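Alkaline serine protease (PDB 1Y9Z) probably hydrolyses peptide bonds in proteins as a cold-adapted, subtilisin-like serine protease. Local coordinates at residues C27-G32 with V96-E101; T48-T53 with G105-L110; Y33-N38 with N55-G60; H65-A70 with T208-E213. One frame throughout, in Å; residues are numbered along the deposited sequence.

Contacts 1 and 4 are the buried ones: the first joins two parallel strands of the main sheet through backbone bonds and branched aliphatic side chains, the second sets a surface-reaching loop against the helix that begins at H65. Contacts 2 and 3 join loops and are partly open to solvent, and there the side chains do more polar work: an asparagine amide in contact 2, an arginine stacked on a tyrosine ring in contact 3. The elements are shared. Contact 1 touches each of the others, K97 alone reaching the loops of both contacts 2 and 3, while D34 ties contact 3 to contact 4. Contacts 2 and 4 stay about 12 Å apart at their nearest atoms.

Contact 1 (C27-G32 with V96-E101); sequences CIIDSG and VKVFNE. With PMS (phenylmethanesulfonic acid), chain H.
I29 pairs with V96 and D30 with K97 in parallel register, and both backbone polar atoms of V96 are bonded to strand 25-30: its N donates to I28 O at 3.1 Å in a nearly straight bond, and its O accepts from D30 N. Beyond this the second strand kinks. D30 O takes V98 N at 2.8 Å and, weakly, F99 N, so one carbonyl gathers both amides of the irregularity. The branched side chains of I29 and V96 suit the buried, apolar face they share. C27 SG, disulfide-bonded to C117, meets V96 CG2 at 3.6 Å, and the I29 and V98 side chains cross obliquely, with I29 CG2 3.7 Å from V98 CG1. On the face of D30 and K97, the lysine chain is extended, its CG 3.6 Å from G32 N, and its ammonium goes on to Q58 O. G32, at phi 101°, has no CB to press on K97 CD. F99 turns its ring edge to D30 C and S31 N, takes V98 CG2 over one face, and brings CZ to 3.6 Å from C4 of the bound phenylmethanesulfonic acid. An alanine here would probably leave the phenyl group of the ligand without this aromatic neighbour and open a gap beside V98. D30 OD1 accepts S31 N on its anti lone pair and also bonds H65 ND1, consistent with the Asp–His pair of the subtilase catalytic triad. Helix 110-119 covers the face of I29 and V96, helix 65-74 lies against I28, D30 and S31, and strand 125-128 flanks strand 25-30 on its other edge.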
loop_
_atom_site.group_PDB
_atom_site.type_symbol
_atom_site.label_atom_id
_atom_site.label_comp_id
_atom_site.label_asym_id
_atom_site.label_seq_id
_atom_site.Cartn_x
_atom_site.Cartn_y
_atom_site.Cartn_z
ATOM N N CYS A 27 9.167 9.542 12.015
ATOM C CA CYS A 27 7.911 9.977 12.608
ATOM C C CYS A 27 6.786 9.835 11.608
ATOM O O CYS A 27 6.870 10.342 10.488
ATOM C CB CYS A 27 8.016 11.432 13.037
ATOM S SG CYS A 27 6.672 12.077 14.086
ATOM N N ILE A 28 5.735 9.143 12.030
ATOM C CA ILE A 28 4.571 8.915 11.191
ATOM C C ILE A 28 3.437 9.844 11.612
ATOM O O ILE A 28 2.866 9.695 12.696
ATOM C CB ILE A 28 4.077 7.457 11.312
ATOM C CG1 ILE A 28 5.219 6.487 11.006
ATOM C CG2 ILE A 28 2.927 7.221 10.353
ATOM C CD1 ILE A 28 4.879 5.031 11.291
ATOM N N ILE A 29 3.134 10.823 10.763
ATOM C CA ILE A 29 2.038 11.753 11.027
ATOM C C ILE A 29 0.861 11.124 10.297
ATOM O O ILE A 29 0.812 11.117 9.065
ATOM C CB ILE A 29 2.346 13.153 10.458
ATOM C CG1 ILE A 29 3.577 13.732 11.162
ATOM C CG2 ILE A 29 1.141 14.069 10.631
ATOM C CD1 ILE A 29 3.950 15.138 10.713
ATOM N N ASP A 30 -0.087 10.585 11.056
ATOM C CA ASP A 30 -1.207 9.895 10.438
ATOM C C ASP A 30 -2.361 9.709 11.430
ATOM O O ASP A 30 -2.558 10.539 12.320
ATOM C CB ASP A 30 -0.709 8.539 9.914
ATOM C CG ASP A 30 -1.420 8.096 8.650
ATOM O OD1 ASP A 30 -2.648 7.893 8.705
ATOM O OD2 ASP A 30 -0.749 7.945 7.603
ATOM N N SER A 31 -3.105 8.615 11.289
ATOM C CA SER A 31 -4.256 8.363 12.159
ATOM C C SER A 31 -3.994 7.513 13.398
ATOM O O SER A 31 -4.914 6.896 13.935
ATOM C CB SER A 31 -5.391 7.721 11.356
ATOM O OG SER A 31 -5.121 6.358 11.060
ATOM N N GLY A 32 -2.754 7.471 13.866
ATOM C CA GLY A 32 -2.491 6.674 15.048
ATOM C C GLY A 32 -1.855 5.338 14.731
ATOM O O GLY A 32 -1.715 4.952 13.572
ATOM N N VAL A 96 2.577 10.692 15.660
ATOM C CA VAL A 96 1.836 11.923 15.898
ATOM C C VAL A 96 0.502 11.670 15.204
ATOM O O VAL A 96 0.432 11.562 13.977
ATOM C CB VAL A 96 2.523 13.162 15.289
ATOM C CG1 VAL A 96 1.630 14.388 15.469
ATOM C CG2 VAL A 96 3.863 13.406 15.976
ATOM N N LYS A 97 -0.549 11.538 16.006
ATOM C CA LYS A 97 -1.889 11.255 15.506
ATOM C C LYS A 97 -2.665 12.536 15.213
ATOM O O LYS A 97 -3.074 13.248 16.133
ATOM C CB LYS A 97 -2.638 10.408 16.544
ATOM C CG LYS A 97 -4.028 9.959 16.134
ATOM C CD LYS A 97 -4.679 9.196 17.279
ATOM C CE LYS A 97 -6.122 8.840 16.991
ATOM N NZ LYS A 97 -6.764 8.241 18.198
ATOM N N VAL A 98 -2.869 12.822 13.930
ATOM C CA VAL A 98 -3.595 14.022 13.527
ATOM C C VAL A 98 -5.017 13.721 13.057
ATOM O O VAL A 98 -5.834 14.631 12.924
ATOM C CB VAL A 98 -2.851 14.781 12.397
ATOM C CG1 VAL A 98 -1.489 15.246 12.895
ATOM C CG2 VAL A 98 -2.700 13.886 11.171
ATOM N N PHE A 99 -5.313 12.446 12.812
ATOM C CA PHE A 99 -6.641 12.050 12.351
ATOM C C PHE A 99 -7.431 11.186 13.320
ATOM O O PHE A 99 -6.890 10.268 13.941
ATOM C CB PHE A 99 -6.562 11.260 11.039
ATOM C CG PHE A 99 -6.010 12.032 9.880
ATOM C CD1 PHE A 99 -4.768 11.707 9.348
ATOM C CD2 PHE A 99 -6.741 13.060 9.298
ATOM C CE1 PHE A 99 -4.260 12.396 8.248
ATOM C CE2 PHE A 99 -6.242 13.755 8.198
ATOM C CZ PHE A 99 -4.999 13.420 7.673
ATOM N N ASN A 100 -8.722 11.491 13.433
ATOM C CA ASN A 100 -9.641 10.699 14.236
ATOM C C ASN A 100 -10.505 10.037 13.170
ATOM O O ASN A 100 -10.371 10.342 11.983
ATOM C CB ASN A 100 -10.532 11.571 15.125
ATOM C CG ASN A 100 -9.780 12.196 16.279
ATOM O OD1 ASN A 100 -9.009 11.528 16.969
ATOM N ND2 ASN A 100 -10.014 13.483 16.508
ATOM N N GLU A 101 -11.387 9.138 13.585
ATOM C CA GLU A 101 -12.268 8.461 12.643
ATOM C C GLU A 101 -13.029 9.478 11.792
ATOM O O GLU A 101 -13.211 9.284 10.592
ATOM C CB GLU A 101 -13.256 7.581 13.410
ATOM C CG GLU A 101 -14.248 6.836 12.534
ATOM C CD GLU A 101 -15.243 6.027 13.344
ATOM O OE1 GLU A 101 -16.040 5.284 12.734
ATOM O OE2 GLU A 101 -15.233 6.135 14.590
HETATM C C PMS H . -4.686 9.454 1.275
HETATM S S PMS H . -2.952 9.337 0.771
HETATM C C1 PMS H . -4.953 10.549 2.338
HETATM C C2 PMS H . -5.297 11.872 1.879
HETATM C C3 PMS H . -5.553 12.913 2.827
HETATM C C4 PMS H . -5.454 12.583 4.234
HETATM C C5 PMS H . -5.116 11.286 4.692
HETATM C C6 PMS H . -4.852 10.214 3.783
HETATM O O2S PMS H . -2.405 10.690 0.760
HETATM O O1S PMS H . -2.865 8.754 -0.547
#

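Contact 2 (T48-T53 with G105-L110); sequences TNNSGT and GYSSSL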
loop_
_atom_site.group_PDB
_atom_site.type_symbol
_atom_site.label_atom_id
_atom_site.label_comp_id
_atom_site.label_asym_id
_atom_site.label_seq_id
_atom_site.Cartn_x
_atom_site.Cartn_y
_atom_site.Cartn_z
ATOM N N THR A 48 3.495 11.371 20.824
ATOM C CA THR A 48 3.165 12.571 21.578
ATOM C C THR A 48 1.677 12.847 21.416
ATOM O O THR A 48 1.235 13.258 20.348
ATOM C CB THR A 48 3.955 13.789 21.062
ATOM O OG1 THR A 48 5.359 13.522 21.148
ATOM C CG2 THR A 48 3.626 15.025 21.890
ATOM N N ASN A 49 0.908 12.615 22.474
ATOM C CA ASN A 49 -0.532 12.836 22.421
ATOM C C ASN A 49 -0.920 14.282 22.157
ATOM O O ASN A 49 -0.196 15.216 22.510
ATOM C CB ASN A 49 -1.208 12.409 23.730
ATOM C CG ASN A 49 -1.332 10.906 23.871
ATOM O OD1 ASN A 49 -1.317 10.170 22.886
ATOM N ND2 ASN A 49 -1.482 10.445 25.108
ATOM N N ASN A 50 -2.083 14.448 21.537
ATOM C CA ASN A 50 -2.639 15.761 21.249
ATOM C C ASN A 50 -4.065 15.764 21.793
ATOM O O ASN A 50 -4.810 14.799 21.615
ATOM C CB ASN A 50 -2.637 16.037 19.745
ATOM C CG ASN A 50 -3.236 17.386 19.406
ATOM O OD1 ASN A 50 -4.418 17.491 19.085
ATOM N ND2 ASN A 50 -2.421 18.432 19.492
ATOM N N SER A 51 -4.437 16.849 22.462
ATOM C CA SER A 51 -5.761 16.971 23.065
ATOM C C SER A 51 -6.938 16.655 22.143
ATOM O O SER A 51 -7.993 16.227 22.608
ATOM C CB SER A 51 -5.940 18.380 23.642
ATOM O OG SER A 51 -5.870 19.366 22.627
ATOM N N GLY A 52 -6.762 16.854 20.841
ATOM C CA GLY A 52 -7.855 16.599 19.921
ATOM C C GLY A 52 -7.966 15.210 19.323
ATOM O O GLY A 52 -8.953 14.913 18.651
ATOM N N THR A 53 -6.983 14.349 19.566
ATOM C CA THR A 53 -7.018 13.008 18.986
ATOM C C THR A 53 -6.799 11.843 19.949
ATOM O O THR A 53 -6.425 10.749 19.527
ATOM C CB THR A 53 -5.992 12.890 17.840
ATOM O OG1 THR A 53 -4.691 13.247 18.324
ATOM C CG2 THR A 53 -6.368 13.818 16.691
ATOM N N GLY A 105 -8.370 15.950 13.414
ATOM C CA GLY A 105 -8.785 16.383 14.735
ATOM C C GLY A 105 -7.675 17.021 15.547
ATOM O O GLY A 105 -7.888 17.409 16.695
ATOM N N TYR A 106 -6.489 17.128 14.955
ATOM C CA TYR A 106 -5.343 17.725 15.632
ATOM C C TYR A 106 -5.719 19.130 16.102
ATOM O O TYR A 106 -6.375 19.875 15.375
ATOM C CB TYR A 106 -4.154 17.793 14.669
ATOM C CG TYR A 106 -2.798 17.730 15.334
ATOM C CD1 TYR A 106 -2.441 16.641 16.130
ATOM C CD2 TYR A 106 -1.853 18.735 15.130
ATOM C CE1 TYR A 106 -1.173 16.551 16.703
ATOM C CE2 TYR A 106 -0.581 18.656 15.698
ATOM C CZ TYR A 106 -0.249 17.561 16.483
ATOM O OH TYR A 106 1.004 17.482 17.045
ATOM N N SER A 107 -5.308 19.485 17.315
ATOM C CA SER A 107 -5.628 20.800 17.870
ATOM C C SER A 107 -4.888 21.923 17.162
ATOM O O SER A 107 -5.230 23.094 17.319
ATOM C CB SER A 107 -5.289 20.847 19.361
ATOM O OG SER A 107 -3.888 20.837 19.569
ATOM N N SER A 108 -3.871 21.569 16.384
ATOM C CA SER A 108 -3.097 22.573 15.676
ATOM C C SER A 108 -2.855 22.200 14.214
ATOM O O SER A 108 -3.520 21.326 13.663
ATOM C CB SER A 108 -1.765 22.809 16.393
ATOM O OG SER A 108 -1.164 24.018 15.961
ATOM N N SER A 109 -1.880 22.865 13.605
ATOM C CA SER A 109 -1.539 22.680 12.197
ATOM C C SER A 109 -0.612 21.512 11.880
ATOM O O SER A 109 -0.063 20.867 12.772
ATOM C CB SER A 109 -0.869 23.948 11.688
ATOM O OG SER A 109 0.379 24.115 12.341
ATOM N N LEU A 110 -0.431 21.268 10.583
ATOM C CA LEU A 110 0.465 20.220 10.119
ATOM C C LEU A 110 1.876 20.649 10.509
ATOM O O LEU A 110 2.699 19.828 10.911
ATOM C CB LEU A 110 0.370 20.062 8.598
ATOM C CG LEU A 110 1.361 19.092 7.944
ATOM C CD1 LEU A 110 1.164 17.689 8.500
ATOM C CD2 LEU A 110 1.157 19.100 6.439
HETATM O O HOH W 1 1.178 15.755 19.048
#
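An Asx turn at N50, built into the type I turn from N50 to T53, forms the meeting point with Y106 and S107 in the loop that leads to helix 110-119. The amide of N50 works at both ends. Its OD1 accepts S107 N at 2.8 Å and G52 N at 3.0 Å, the two donors arriving from opposite faces of the carboxamide plane, and its ND2 donates to S107 OG at 2.8 Å. CG of N50 lies anti to its own backbone N (chi1 179°), which carries it out over the Y106 ring, and the amide is laid on that ring with the planes 23° apart. ND2 sits over one face of the ring, displaced toward the rim, and N50 CB comes to 3.4 Å from Y106 CE1. An alanine here would probably leave S107 N and G52 N without their shared acceptor and S107 OG without its amide donor, and uncover part of the tyrosine face. Having no side chain, G52 can bring its CA to 3.3 Å from G105 O, while T53 rests its methyl CG2 3.6 Å from G105 C and gives its hydroxyl to K97 O. At the far end of the ring, a water joins Y106 OH to T48 O. The arrangement is an Asx turn inside a type I turn whose carboxamide also binds the loop before helix 110-119 in the subtilase domain.

Contact 3 (Y33-N38 with N55-G60); sequences YDRSHN and NWYQPG
R35 reaches Y57 because its chain, otherwise extended, turns about CG–CD (chi3 58°), which sets NE to one side, while Y57 holds CG between its own backbone N and carbonyl carbon (chi1 49°). The two side chains run side by side, pointing the same way, and the guanidinium lies flat on the ring with the planes 23° apart. CZ is 4.1 Å from the ring centroid of Y57, a cation-pi stack in which NH1 sits over the face and comes to 3.4 Å from Y57 CD2. W56 bounds the arginine from another direction: its ring is steeply inclined to the guanidinium, and W56 CZ2 lies 3.9 Å from R35 NH2. The same indole turns an edge to Y33, where CD2 of the tyrosine approaches W56 CZ3 at 4.1 Å. Arginine suits this partly exposed place, since its flat cation can stack on an aromatic face without being fully buried.

The backbones are joined by Y33 N to W56 O at 2.9 Å and, weakly, by R35 N to Y57 O. The proline adds an apolar buttress, with P59 CD 3.7 Å from D34 CA. D34 OD2 takes S36 N and S36 OG from the same face of its carboxylate, and its OD1 bonds V211 N. What results is an Asx turn at D34, overlapping the type I turn to H37, held against the type I turn from N55 to Q58: two turn-rich loops packed through a cation-pi stack beside the subtilase sheet.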
loop_
_atom_site.group_PDB
_atom_site.type_symbol
_atom_site.label_atom_id
_atom_site.label_comp_id
_atom_site.label_asym_id
_atom_site.label_seq_id
_atom_site.Cartn_x
_atom_site.Cartn_y
_atom_site.Cartn_z
ATOM N N TYR A 33 -1.529 4.609 15.790
ATOM C CA TYR A 33 -0.824 3.334 15.696
ATOM C C TYR A 33 -1.441 2.325 16.668
ATOM O O TYR A 33 -1.435 2.560 17.872
ATOM C CB TYR A 33 0.629 3.632 16.077
ATOM C CG TYR A 33 1.623 2.498 16.053
ATOM C CD1 TYR A 33 2.528 2.370 15.001
ATOM C CD2 TYR A 33 1.740 1.621 17.132
ATOM C CE1 TYR A 33 3.532 1.412 15.027
ATOM C CE2 TYR A 33 2.742 0.655 17.167
ATOM C CZ TYR A 33 3.636 0.561 16.115
ATOM O OH TYR A 33 4.660 -0.354 16.161
ATOM N N ASP A 34 -1.974 1.210 16.164
ATOM C CA ASP A 34 -2.572 0.222 17.064
ATOM C C ASP A 34 -1.473 -0.577 17.755
ATOM O O ASP A 34 -1.035 -1.620 17.267
ATOM C CB ASP A 34 -3.504 -0.729 16.306
ATOM C CG ASP A 34 -4.265 -1.656 17.240
ATOM O OD1 ASP A 34 -5.103 -2.448 16.761
ATOM O OD2 ASP A 34 -4.020 -1.585 18.464
ATOM N N ARG A 35 -1.045 -0.086 18.911
ATOM C CA ARG A 35 0.019 -0.732 19.659
ATOM C C ARG A 35 -0.366 -2.102 20.212
ATOM O O ARG A 35 0.500 -2.864 20.636
ATOM C CB ARG A 35 0.480 0.186 20.793
ATOM C CG ARG A 35 1.786 -0.236 21.441
ATOM C CD ARG A 35 2.270 0.817 22.421
ATOM N NE ARG A 35 1.292 1.077 23.472
ATOM C CZ ARG A 35 1.468 1.952 24.457
ATOM N NH1 ARG A 35 0.523 2.121 25.371
ATOM N NH2 ARG A 35 2.588 2.659 24.527
ATOM N N SER A 36 -1.656 -2.423 20.199
ATOM C CA SER A 36 -2.104 -3.716 20.713
ATOM C C SER A 36 -1.901 -4.827 19.685
ATOM O O SER A 36 -2.019 -6.012 20.007
ATOM C CB SER A 36 -3.585 -3.655 21.100
ATOM O OG SER A 36 -4.418 -3.710 19.954
ATOM N N HIS A 37 -1.596 -4.441 18.448
ATOM C CA HIS A 37 -1.391 -5.398 17.365
ATOM C C HIS A 37 -0.105 -6.205 17.562
ATOM O O HIS A 37 0.944 -5.642 17.859
ATOM C CB HIS A 37 -1.343 -4.654 16.029
ATOM C CG HIS A 37 -1.452 -5.549 14.836
ATOM N ND1 HIS A 37 -2.476 -5.449 13.920
ATOM C CD2 HIS A 37 -0.677 -6.581 14.425
ATOM C CE1 HIS A 37 -2.328 -6.381 12.997
ATOM N NE2 HIS A 37 -1.245 -7.082 13.280
ATOM N N ASN A 38 -0.189 -7.521 17.377
ATOM C CA ASN A 38 0.975 -8.390 17.559
ATOM C C ASN A 38 2.167 -8.042 16.673
ATOM O O ASN A 38 3.312 -8.271 17.057
ATOM C CB ASN A 38 0.606 -9.857 17.323
ATOM C CG ASN A 38 -0.298 -10.420 18.402
ATOM O OD1 ASN A 38 -0.381 -9.882 19.507
ATOM N ND2 ASN A 38 -0.966 -11.525 18.092
ATOM N N ASN A 55 -5.358 9.118 22.401
ATOM C CA ASN A 55 -4.063 8.458 22.517
ATOM C C ASN A 55 -3.512 8.046 21.159
ATOM O O ASN A 55 -4.222 7.458 20.341
ATOM C CB ASN A 55 -4.167 7.226 23.420
ATOM C CG ASN A 55 -4.497 7.584 24.856
ATOM O OD1 ASN A 55 -3.877 8.472 25.442
ATOM N ND2 ASN A 55 -5.468 6.887 25.432
ATOM N N TRP A 56 -2.238 8.348 20.929
ATOM C CA TRP A 56 -1.598 8.012 19.665
ATOM C C TRP A 56 -1.568 6.506 19.437
ATOM O O TRP A 56 -1.574 6.046 18.294
ATOM C CB TRP A 56 -0.166 8.563 19.619
ATOM C CG TRP A 56 0.770 7.981 20.646
ATOM C CD1 TRP A 56 1.075 8.505 21.874
ATOM C CD2 TRP A 56 1.526 6.768 20.530
ATOM N NE1 TRP A 56 1.975 7.694 22.525
ATOM C CE2 TRP A 56 2.268 6.622 21.724
ATOM C CE3 TRP A 56 1.647 5.790 19.533
ATOM C CZ2 TRP A 56 3.122 5.536 21.947
ATOM C CZ3 TRP A 56 2.498 4.709 19.756
ATOM C CH2 TRP A 56 3.224 4.593 20.955
ATOM N N TYR A 57 -1.544 5.746 20.531
ATOM C CA TYR A 57 -1.492 4.286 20.464
ATOM C C TYR A 57 -2.853 3.599 20.376
ATOM O O TYR A 57 -2.943 2.370 20.440
ATOM C CB TYR A 57 -0.713 3.733 21.665
ATOM C CG TYR A 57 -1.145 4.280 23.010
ATOM C CD1 TYR A 57 -0.606 5.467 23.511
ATOM C CD2 TYR A 57 -2.084 3.605 23.789
ATOM C CE1 TYR A 57 -0.989 5.966 24.758
ATOM C CE2 TYR A 57 -2.473 4.094 25.036
ATOM C CZ TYR A 57 -1.922 5.271 25.512
ATOM O OH TYR A 57 -2.299 5.750 26.747
ATOM N N GLN A 58 -3.908 4.393 20.234
ATOM C CA GLN A 58 -5.267 3.870 20.115
ATOM C C GLN A 58 -5.957 4.585 18.960
ATOM O O GLN A 58 -6.529 5.660 19.132
ATOM C CB GLN A 58 -6.042 4.097 21.419
ATOM C CG GLN A 58 -5.572 3.209 22.562
ATOM C CD GLN A 58 -6.182 3.577 23.902
ATOM O OE1 GLN A 58 -6.057 2.831 24.874
ATOM N NE2 GLN A 58 -6.831 4.732 23.965
ATOM N N PRO A 59 -5.914 3.993 17.758
ATOM C CA PRO A 59 -6.552 4.633 16.603
ATOM C C PRO A 59 -8.052 4.866 16.736
ATOM O O PRO A 59 -8.586 5.838 16.200
ATOM C CB PRO A 59 -6.220 3.682 15.455
ATOM C CG PRO A 59 -6.100 2.349 16.137
ATOM C CD PRO A 59 -5.323 2.698 17.382
ATOM N N GLY A 60 -8.725 3.980 17.459
ATOM C CA GLY A 60 -10.163 4.100 17.601
ATOM C C GLY A 60 -10.797 3.181 16.573
ATOM O O GLY A 60 -10.145 2.264 16.074
#

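Contact 4 (H65-A70 with T208-E213); sequences HGTHVA and TVTVGE
A buried helix-to-loop contact sets T67 and H68, in the first turns of helix 65-74, against T208 and V209, where strand 205-208 runs out into a loop. One side-chain bond spans it: T208 OG1 donates to T67 O at 2.8 Å, from above the plane of that carbonyl. The hydroxyl gets there because OG1 stands between its own backbone N and carbonyl carbon (chi1 50°). T67 uses its two branches differently. Its methyl CG2, anti to the backbone N (chi1 -66° for OG1), packs 3.7 Å from V209 C, while its OG1 accepts from D34 N. A threonine suits this place, as one branch packs on the backbone of V209 and the other answers a backbone amide. H68 lies side by side with V209, pointing the same way, and the valine methyl CG1 meets the imidazole in its plane, 3.8 Å from H68 CD2. The ring is fixed by partners beyond the loop, NE2 bonding E363 O and one stack being made with Y365, both on strand 362-365.

The CB of H65, which lines the pocket of the bound phenylmethanesulfonic acid, leaves the helix away from this loop, so the loop packs on another side. Between the two segments the chemistry is one hydroxyl bond amid close packing; the loop's other bonds go to D34, H37 and D361, and the buried, partnerless T210 N is probably a small energetic cost.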
loop_
_atom_site.group_PDB
_atom_site.type_symbol
_atom_site.label_atom_id
_atom_site.label_comp_id
_atom_site.label_asym_id
_atom_site.label_seq_id
_atom_site.Cartn_x
_atom_site.Cartn_y
_atom_site.Cartn_z
ATOM N N HIS A 65 -5.842 3.714 8.992
ATOM C CA HIS A 65 -4.869 4.167 8.002
ATOM C C HIS A 65 -3.427 4.228 8.509
ATOM O O HIS A 65 -2.519 3.674 7.880
ATOM C CB HIS A 65 -5.301 5.531 7.453
ATOM C CG HIS A 65 -4.538 5.970 6.242
ATOM N ND1 HIS A 65 -3.405 6.752 6.318
ATOM C CD2 HIS A 65 -4.748 5.736 4.925
ATOM C CE1 HIS A 65 -2.951 6.983 5.099
ATOM N NE2 HIS A 65 -3.748 6.378 4.235
ATOM N N GLY A 66 -3.224 4.888 9.645
ATOM C CA GLY A 66 -1.889 5.016 10.207
ATOM C C GLY A 66 -1.259 3.694 10.590
ATOM O O GLY A 66 -0.036 3.546 10.557
ATOM N N THR A 67 -2.094 2.732 10.963
ATOM C CA THR A 67 -1.615 1.416 11.352
ATOM C C THR A 67 -1.150 0.647 10.116
ATOM O O THR A 67 -0.173 -0.102 10.172
ATOM C CB THR A 67 -2.725 0.646 12.104
ATOM O OG1 THR A 67 -2.994 1.312 13.347
ATOM C CG2 THR A 67 -2.303 -0.788 12.387
ATOM N N HIS A 68 -1.841 0.843 8.997
ATOM C CA HIS A 68 -1.470 0.183 7.751
ATOM C C HIS A 68 -0.123 0.762 7.297
ATOM O O HIS A 68 0.801 0.028 6.951
ATOM C CB HIS A 68 -2.560 0.423 6.701
ATOM C CG HIS A 68 -2.458 -0.471 5.504
ATOM N ND1 HIS A 68 -1.572 -0.241 4.473
ATOM C CD2 HIS A 68 -3.128 -1.604 5.181
ATOM C CE1 HIS A 68 -1.699 -1.195 3.567
ATOM N NE2 HIS A 68 -2.636 -2.034 3.972
ATOM N N VAL A 69 -0.019 2.087 7.324
ATOM C CA VAL A 69 1.208 2.782 6.950
ATOM C C VAL A 69 2.369 2.319 7.842
ATOM O O VAL A 69 3.456 2.012 7.349
ATOM C CB VAL A 69 1.008 4.313 7.079
ATOM C CG1 VAL A 69 2.339 5.040 6.976
ATOM C CG2 VAL A 69 0.058 4.798 5.987
ATOM N N ALA A 70 2.126 2.253 9.149
ATOM C CA ALA A 70 3.147 1.824 10.103
ATOM C C ALA A 70 3.604 0.394 9.828
ATOM O O ALA A 70 4.792 0.085 9.930
ATOM C CB ALA A 70 2.614 1.938 11.527
ATOM N N THR A 208 -0.707 -4.339 8.187
ATOM C CA THR A 208 -1.424 -4.390 9.451
ATOM C C THR A 208 -2.538 -3.346 9.504
ATOM O O THR A 208 -2.409 -2.256 8.947
ATOM C CB THR A 208 -0.470 -4.080 10.614
ATOM O OG1 THR A 208 0.254 -2.879 10.310
ATOM C CG2 THR A 208 0.524 -5.212 10.822
ATOM N N VAL A 209 -3.641 -3.694 10.154
ATOM C CA VAL A 209 -4.733 -2.748 10.359
ATOM C C VAL A 209 -5.212 -2.957 11.788
ATOM O O VAL A 209 -4.882 -3.964 12.416
ATOM C CB VAL A 209 -5.923 -2.957 9.387
ATOM C CG1 VAL A 209 -5.484 -2.676 7.954
ATOM C CG2 VAL A 209 -6.489 -4.358 9.531
ATOM N N THR A 210 -5.966 -1.997 12.311
ATOM C CA THR A 210 -6.493 -2.101 13.665
ATOM C C THR A 210 -7.111 -3.485 13.838
ATOM O O THR A 210 -7.881 -3.941 12.990
ATOM C CB THR A 210 -7.548 -1.017 13.906
ATOM O OG1 THR A 210 -6.952 0.265 13.672
ATOM C CG2 THR A 210 -8.073 -1.079 15.336
ATOM N N VAL A 211 -6.763 -4.148 14.937
ATOM C CA VAL A 211 -7.242 -5.496 15.209
ATOM C C VAL A 211 -8.730 -5.701 14.947
ATOM O O VAL A 211 -9.576 -4.967 15.462
ATOM C CB VAL A 211 -6.914 -5.909 16.664
ATOM C CG1 VAL A 211 -7.541 -7.262 16.986
ATOM C CG2 VAL A 211 -5.400 -5.983 16.846
ATOM N N GLY A 212 -9.025 -6.705 14.125
ATOM C CA GLY A 212 -10.398 -7.044 13.798
ATOM C C GLY A 212 -11.071 -6.271 12.678
ATOM O O GLY A 212 -12.177 -6.625 12.276
ATOM N N GLU A 213 -10.420 -5.235 12.157
ATOM C CA GLU A 213 -11.032 -4.433 11.100
ATOM C C GLU A 213 -10.599 -4.809 9.690
ATOM O O GLU A 213 -11.082 -4.234 8.714
ATOM C CB GLU A 213 -10.744 -2.948 11.343
ATOM C CG GLU A 213 -11.330 -2.430 12.648
ATOM C CD GLU A 213 -11.233 -0.923 12.796
ATOM O OE1 GLU A 213 -11.906 -0.385 13.699
ATOM O OE2 GLU A 213 -10.486 -0.279 12.026
#